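Local coordinates for protein 6-phospho-beta-glucosidase (Thermotoga maritima, PDB 1UP7) that hydrolyses cellobiose 6'-phosphate to glucose 6-phosphate and glucose, using NAD and manganese as cofactors in a family 4 glycosidase mechanism, at residues V185-Y190 with E199-K204; V208-F213 with S235-V240. All blocks are in the same frame, centred on the assembly; numbering follows the deposited sequence.

Contact 1: V185-Y190 with E199-K204; sequences VFLKYY and EKVFVK
F186 and F202 form a regular hydrogen-bonded pair in an antiparallel hairpin whose strand segments, 185-190 and 199-203, approach to 4.7 Å with their directions 164° apart. F186 N reaches F202 O at 2.8 Å in an almost straight bond, and F202 N returns to F186 O. K188 instead faces a classic beta bulge: its N bonds to K200 O, its O accepts from E199 N, and E199 and K200 both lie opposite it. V185 with V203 and L187 with V201 fill the non-hydrogen-bonded positions. On their face L187 CD1 sits 4.0 Å from V201 CG1, while I174 of helix 166-177 packs on V185 and V203. On the other face the two phenyl groups lie side by side, F186 CD1 being 4.1 Å from F202 CD1. A second subunit meets both rings: its R344 makes a cation-pi contact with F202, and its H346 meets F186. Beside the bulge, K188 and E199 each hold CG anti to the backbone N (chi1 -177° in K188) and extend beyond it, running alongside each other. Y190 OH donates to E199 OE1 at a modelled 2.4 Å, a doubtful length, with ring and carboxylate planes 58° apart; this hydroxyl also pairs with D354 N. K188 NZ is held mainly by the carbonyls of K352 and Q350, and its salt bridge to E199 OE1 is long at 3.7 Å. The chemistry thus divides into aliphatic packing toward the helix, aromatic contact with the neighbouring subunit, and a bulge-side cluster where the long bridge probably adds only modest electrostatic support.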
loop_
_atom_site.group_PDB
_atom_site.type_symbol
_atom_site.label_atom_id
_atom_site.label_comp_id
_atom_site.label_asym_id
_atom_site.label_seq_id
_atom_site.Cartn_x
_atom_site.Cartn_y
_atom_site.Cartn_z
ATOM N N VAL A 185 -1.988 8.746 -31.106
ATOM C CA VAL A 185 -0.811 8.249 -30.419
ATOM C C VAL A 185 -1.098 8.076 -28.944
ATOM O O VAL A 185 -1.468 9.018 -28.270
ATOM C CB VAL A 185 0.399 9.210 -30.534
ATOM C CG1 VAL A 185 1.608 8.556 -29.854
ATOM C CG2 VAL A 185 0.685 9.563 -32.010
ATOM N N PHE A 186 -0.875 6.874 -28.432
ATOM C CA PHE A 186 -1.125 6.606 -27.023
ATOM C C PHE A 186 0.100 5.899 -26.429
ATOM O O PHE A 186 0.637 4.968 -27.009
ATOM C CB PHE A 186 -2.441 5.795 -26.925
ATOM C CG PHE A 186 -2.855 5.451 -25.523
ATOM C CD1 PHE A 186 -2.385 4.288 -24.911
ATOM C CD2 PHE A 186 -3.738 6.273 -24.824
ATOM C CE1 PHE A 186 -2.764 3.961 -23.598
ATOM C CE2 PHE A 186 -4.120 5.955 -23.512
ATOM C CZ PHE A 186 -3.636 4.786 -22.902
ATOM N N LEU A 187 0.539 6.367 -25.278
ATOM C CA LEU A 187 1.813 5.973 -24.691
ATOM C C LEU A 187 1.670 5.318 -23.319
ATOM O O LEU A 187 0.816 5.713 -22.521
ATOM C CB LEU A 187 2.681 7.224 -24.512
ATOM C CG LEU A 187 3.554 7.799 -25.645
ATOM C CD1 LEU A 187 3.279 7.298 -27.042
ATOM C CD2 LEU A 187 3.514 9.290 -25.601
ATOM N N LYS A 188 2.513 4.332 -23.031
ATOM C CA LYS A 188 2.836 4.073 -21.638
ATOM C C LYS A 188 4.028 4.966 -21.308
ATOM O O LYS A 188 5.149 4.750 -21.782
ATOM C CB LYS A 188 3.104 2.604 -21.324
ATOM C CG LYS A 188 3.358 2.411 -19.836
ATOM C CD LYS A 188 3.524 0.961 -19.476
ATOM C CE LYS A 188 4.140 0.824 -18.093
ATOM N NZ LYS A 188 3.936 -0.588 -17.605
ATOM N N TYR A 189 3.747 5.970 -20.485
ATOM C CA TYR A 189 4.640 7.082 -20.241
ATOM C C TYR A 189 4.610 7.407 -18.757
ATOM O O TYR A 189 3.549 7.617 -18.198
ATOM C CB TYR A 189 4.096 8.306 -21.000
ATOM C CG TYR A 189 4.935 9.559 -20.860
ATOM C CD1 TYR A 189 5.047 10.224 -19.631
ATOM C CD2 TYR A 189 5.653 10.046 -21.939
ATOM C CE1 TYR A 189 5.838 11.353 -19.482
ATOM C CE2 TYR A 189 6.438 11.160 -21.835
ATOM C CZ TYR A 189 6.544 11.812 -20.605
ATOM O OH TYR A 189 7.348 12.932 -20.531
ATOM N N TYR A 190 5.766 7.509 -18.126
ATOM C CA TYR A 190 5.803 7.824 -16.698
ATOM C C TYR A 190 7.172 8.328 -16.306
ATOM O O TYR A 190 8.167 8.092 -16.985
ATOM C CB TYR A 190 5.435 6.602 -15.836
ATOM C CG TYR A 190 6.271 5.360 -16.144
ATOM C CD1 TYR A 190 5.983 4.539 -17.240
ATOM C CD2 TYR A 190 7.344 5.021 -15.341
ATOM C CE1 TYR A 190 6.761 3.408 -17.502
ATOM C CE2 TYR A 190 8.104 3.916 -15.600
ATOM C CZ TYR A 190 7.819 3.111 -16.679
ATOM O OH TYR A 190 8.614 2.021 -16.916
ATOM N N GLU A 199 7.662 3.365 -22.333
ATOM C CA GLU A 199 7.808 1.922 -22.346
ATOM C C GLU A 199 7.103 1.315 -23.550
ATOM O O GLU A 199 7.585 0.323 -24.116
ATOM C CB GLU A 199 7.263 1.354 -21.029
ATOM C CG GLU A 199 7.717 -0.055 -20.679
ATOM C CD GLU A 199 7.511 -0.382 -19.204
ATOM O OE1 GLU A 199 7.371 0.532 -18.367
ATOM O OE2 GLU A 199 7.487 -1.567 -18.870
ATOM N N LYS A 200 5.972 1.901 -23.927
ATOM C CA LYS A 200 5.159 1.395 -25.040
ATOM C C LYS A 200 4.642 2.533 -25.902
ATOM O O LYS A 200 4.332 3.609 -25.400
ATOM C CB LYS A 200 3.963 0.527 -24.539
ATOM C CG LYS A 200 4.365 -0.600 -23.550
ATOM C CD LYS A 200 4.037 -1.993 -24.046
ATOM C CE LYS A 200 5.286 -2.845 -24.353
ATOM N NZ LYS A 200 5.028 -3.747 -25.591
ATOM N N VAL A 201 4.549 2.289 -27.196
ATOM C CA VAL A 201 3.965 3.247 -28.118
ATOM C C VAL A 201 2.884 2.575 -28.933
ATOM O O VAL A 201 3.110 1.535 -29.545
ATOM C CB VAL A 201 4.983 3.880 -29.085
ATOM C CG1 VAL A 201 4.262 4.841 -30.019
ATOM C CG2 VAL A 201 6.023 4.640 -28.328
ATOM N N PHE A 202 1.708 3.186 -28.929
ATOM C CA PHE A 202 0.588 2.726 -29.724
ATOM C C PHE A 202 0.162 3.832 -30.695
ATOM O O PHE A 202 0.018 4.993 -30.296
ATOM C CB PHE A 202 -0.625 2.377 -28.838
ATOM C CG PHE A 202 -0.405 1.229 -27.876
ATOM C CD1 PHE A 202 0.108 1.461 -26.590
ATOM C CD2 PHE A 202 -0.759 -0.069 -28.231
ATOM C CE1 PHE A 202 0.287 0.391 -25.701
ATOM C CE2 PHE A 202 -0.577 -1.139 -27.342
ATOM C CZ PHE A 202 -0.055 -0.908 -26.080
ATOM N N VAL A 203 -0.048 3.468 -31.957
ATOM C CA VAL A 203 -0.578 4.392 -32.952
ATOM C C VAL A 203 -1.825 3.761 -33.560
ATOM O O VAL A 203 -1.775 2.662 -34.137
ATOM C CB VAL A 203 0.441 4.712 -34.059
ATOM C CG1 VAL A 203 -0.251 5.447 -35.240
ATOM C CG2 VAL A 203 1.588 5.528 -33.481
ATOM N N LYS A 204 -2.951 4.459 -33.433
ATOM C CA LYS A 204 -4.249 3.892 -33.829
ATOM C C LYS A 204 -4.494 2.462 -33.274
ATOM O O LYS A 204 -5.054 1.599 -33.964
ATOM C CB LYS A 204 -4.435 3.917 -35.359
ATOM C CG LYS A 204 -4.694 5.307 -35.935
ATOM C CD LYS A 204 -4.689 5.274 -37.462
ATOM C CE LYS A 204 -4.577 6.691 -38.023
ATOM N NZ LYS A 204 -4.559 6.726 -39.521
#

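Contact 2: V208-F213 with S235-V240; sequences VTEKVF and SVRLIV
F213, R237 and I239 dominate this contact, with the phenyl ring of F213 held between the other two. I239 CD1 lies over one face, displaced toward the rim, and R237 NH1 stands above the centre of the opposite face. The R237 CZ is 4.9 Å from the ring centroid, a cation-pi arrangement in which ring and guanidinium planes are turned 40° from each other. F213 CE1 presses against I239 CG1 at 3.6 Å, and F213 CZ comes equally close to the backbone C of R237. The arginine follows helix 230-236 with a positive phi; a turn at chi3 (95°) swings NE aside, and the guanidinium beyond it lies over the ring. E210, one helical turn before F213, forms a salt bridge at the guanidinium edge. Both its oxygens converge on R237 NH2, OE1 at 2.9 Å and OE2 at a doubtfully short 2.4 Å, with the planes 50° apart. On the ring face opposite R237, I239 CD1 meets V212 CG1 at 3.8 Å, next to F170 of helix 166-177. Side chains of helix 209-216 thus pack on R237-I239, including its backbone, without a hydrogen bond. The arginine's charge is probably balanced by E210, while its place over the electron-rich face of F213 adds a favourable electrostatic contact.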
loop_
_atom_site.group_PDB
_atom_site.type_symbol
_atom_site.label_atom_id
_atom_site.label_comp_id
_atom_site.label_asym_id
_atom_site.label_seq_id
_atom_site.Cartn_x
_atom_site.Cartn_y
_atom_site.Cartn_z
ATOM N N VAL A 208 3.527 -0.232 -31.850
ATOM C CA VAL A 208 4.582 0.106 -32.799
ATOM C C VAL A 208 5.885 0.385 -32.074
ATOM O O VAL A 208 6.825 0.936 -32.667
ATOM C CB VAL A 208 4.172 1.327 -33.621
ATOM C CG1 VAL A 208 2.992 0.976 -34.521
ATOM C CG2 VAL A 208 3.824 2.519 -32.699
ATOM N N THR A 209 5.933 0.000 -30.796
ATOM C CA THR A 209 7.114 0.193 -29.946
ATOM C C THR A 209 8.442 -0.227 -30.629
ATOM O O THR A 209 9.381 0.579 -30.667
ATOM C CB THR A 209 6.921 -0.534 -28.588
ATOM O OG1 THR A 209 5.652 -0.175 -28.039
ATOM C CG2 THR A 209 7.928 -0.040 -27.541
ATOM N N GLU A 210 8.481 -1.452 -31.168
ATOM C CA GLU A 210 9.656 -1.999 -31.841
ATOM C C GLU A 210 10.094 -1.097 -32.988
ATOM O O GLU A 210 11.276 -0.743 -33.094
ATOM C CB GLU A 210 9.383 -3.429 -32.387
ATOM C CG GLU A 210 9.674 -4.590 -31.423
ATOM C CD GLU A 210 10.785 -4.287 -30.409
ATOM O OE1 GLU A 210 11.992 -4.217 -30.785
ATOM O OE2 GLU A 210 10.453 -4.108 -29.215
ATOM N N LYS A 211 9.128 -0.736 -33.832
ATOM C CA LYS A 211 9.341 0.128 -34.990
ATOM C C LYS A 211 9.939 1.462 -34.589
ATOM O O LYS A 211 10.784 1.997 -35.290
ATOM C CB LYS A 211 8.012 0.378 -35.690
ATOM C CG LYS A 211 7.657 -0.634 -36.724
ATOM C CD LYS A 211 6.189 -0.483 -37.146
ATOM C CE LYS A 211 5.755 -1.670 -37.978
ATOM N NZ LYS A 211 4.368 -2.043 -37.601
ATOM N N VAL A 212 9.488 1.992 -33.453
ATOM C CA VAL A 212 10.006 3.245 -32.921
ATOM C C VAL A 212 11.455 3.075 -32.482
ATOM O O VAL A 212 12.288 3.923 -32.820
ATOM C CB VAL A 212 9.092 3.827 -31.787
ATOM C CG1 VAL A 212 9.711 5.047 -31.177
ATOM C CG2 VAL A 212 7.705 4.181 -32.318
ATOM N N PHE A 213 11.756 1.984 -31.772
ATOM C CA PHE A 213 13.139 1.685 -31.376
ATOM C C PHE A 213 14.038 1.526 -32.615
ATOM O O PHE A 213 15.108 2.127 -32.684
ATOM C CB PHE A 213 13.189 0.459 -30.470
ATOM C CG PHE A 213 12.843 0.749 -29.040
ATOM C CD1 PHE A 213 13.667 1.546 -28.264
ATOM C CD2 PHE A 213 11.714 0.196 -28.465
ATOM C CE1 PHE A 213 13.361 1.809 -26.909
ATOM C CE2 PHE A 213 11.385 0.449 -27.112
ATOM C CZ PHE A 213 12.205 1.246 -26.333
ATOM N N SER A 235 19.248 -2.462 -24.496
ATOM C CA SER A 235 19.562 -2.923 -23.147
ATOM C C SER A 235 18.508 -2.483 -22.197
ATOM O O SER A 235 17.929 -3.269 -21.479
ATOM C CB SER A 235 20.898 -2.331 -22.729
ATOM O OG SER A 235 21.866 -2.914 -23.577
ATOM N N VAL A 236 18.271 -1.183 -22.213
ATOM C CA VAL A 236 17.390 -0.526 -21.285
ATOM C C VAL A 236 15.928 -0.722 -21.695
ATOM O O VAL A 236 15.046 -0.777 -20.844
ATOM C CB VAL A 236 17.706 0.982 -21.240
ATOM C CG1 VAL A 236 16.703 1.734 -20.398
ATOM C CG2 VAL A 236 19.124 1.225 -20.725
ATOM N N ARG A 237 15.690 -0.809 -22.999
ATOM C CA ARG A 237 14.342 -0.982 -23.575
ATOM C C ARG A 237 13.306 0.047 -23.098
ATOM O O ARG A 237 12.140 -0.261 -22.880
ATOM C CB ARG A 237 13.815 -2.417 -23.418
ATOM C CG ARG A 237 14.551 -3.436 -24.252
ATOM C CD ARG A 237 13.732 -4.698 -24.522
ATOM N NE ARG A 237 13.006 -4.659 -25.807
ATOM C CZ ARG A 237 13.255 -3.814 -26.828
ATOM N NH1 ARG A 237 14.210 -2.894 -26.751
ATOM N NH2 ARG A 237 12.531 -3.882 -27.938
ATOM N N LEU A 238 13.754 1.278 -22.961
ATOM C CA LEU A 238 12.901 2.418 -22.637
ATOM C C LEU A 238 13.338 3.583 -23.526
ATOM O O LEU A 238 14.548 3.786 -23.804
ATOM C CB LEU A 238 13.060 2.877 -21.166
ATOM C CG LEU A 238 12.697 1.977 -19.971
ATOM C CD1 LEU A 238 13.074 2.641 -18.623
ATOM C CD2 LEU A 238 11.212 1.646 -20.009
ATOM N N ILE A 239 12.370 4.358 -23.990
ATOM C CA ILE A 239 12.731 5.598 -24.651
ATOM C C ILE A 239 12.802 6.633 -23.551
ATOM O O ILE A 239 11.886 6.791 -22.765
ATOM C CB ILE A 239 11.734 6.029 -25.772
ATOM C CG1 ILE A 239 11.737 5.038 -26.925
ATOM C CG2 ILE A 239 12.091 7.419 -26.321
ATOM C CD1 ILE A 239 10.395 4.789 -27.487
ATOM N N VAL A 240 13.920 7.325 -23.491
ATOM C CA VAL A 240 14.273 8.117 -22.340
ATOM C C VAL A 240 14.164 9.624 -22.636
ATOM O O VAL A 240 14.494 10.088 -23.707
ATOM C CB VAL A 240 15.685 7.709 -21.842
ATOM C CG1 VAL A 240 16.849 8.409 -22.630
ATOM C CG2 VAL A 240 15.796 7.984 -20.406
#

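Strand 195-203 is the element shared by both contacts: it forms one arm of the hairpin in contact 1, and strand 239-240 of contact 2 lies beside it in the same sheet. Between the two, T209 OG1 and V208 N hydrogen-bond to the backbone N and O of V201, tying the start of helix 209-216 to the hairpin. Both contacts are mostly buried, with polar ends toward the surface, and helix 166-177 packs against each. They differ in means. Contact 1 rests on a backbone ladder, and its aromatic pair meets a second subunit; contact 2 relies on side chains, its cation-pi pair lying within the chain, while a third subunit touches S235 and V236.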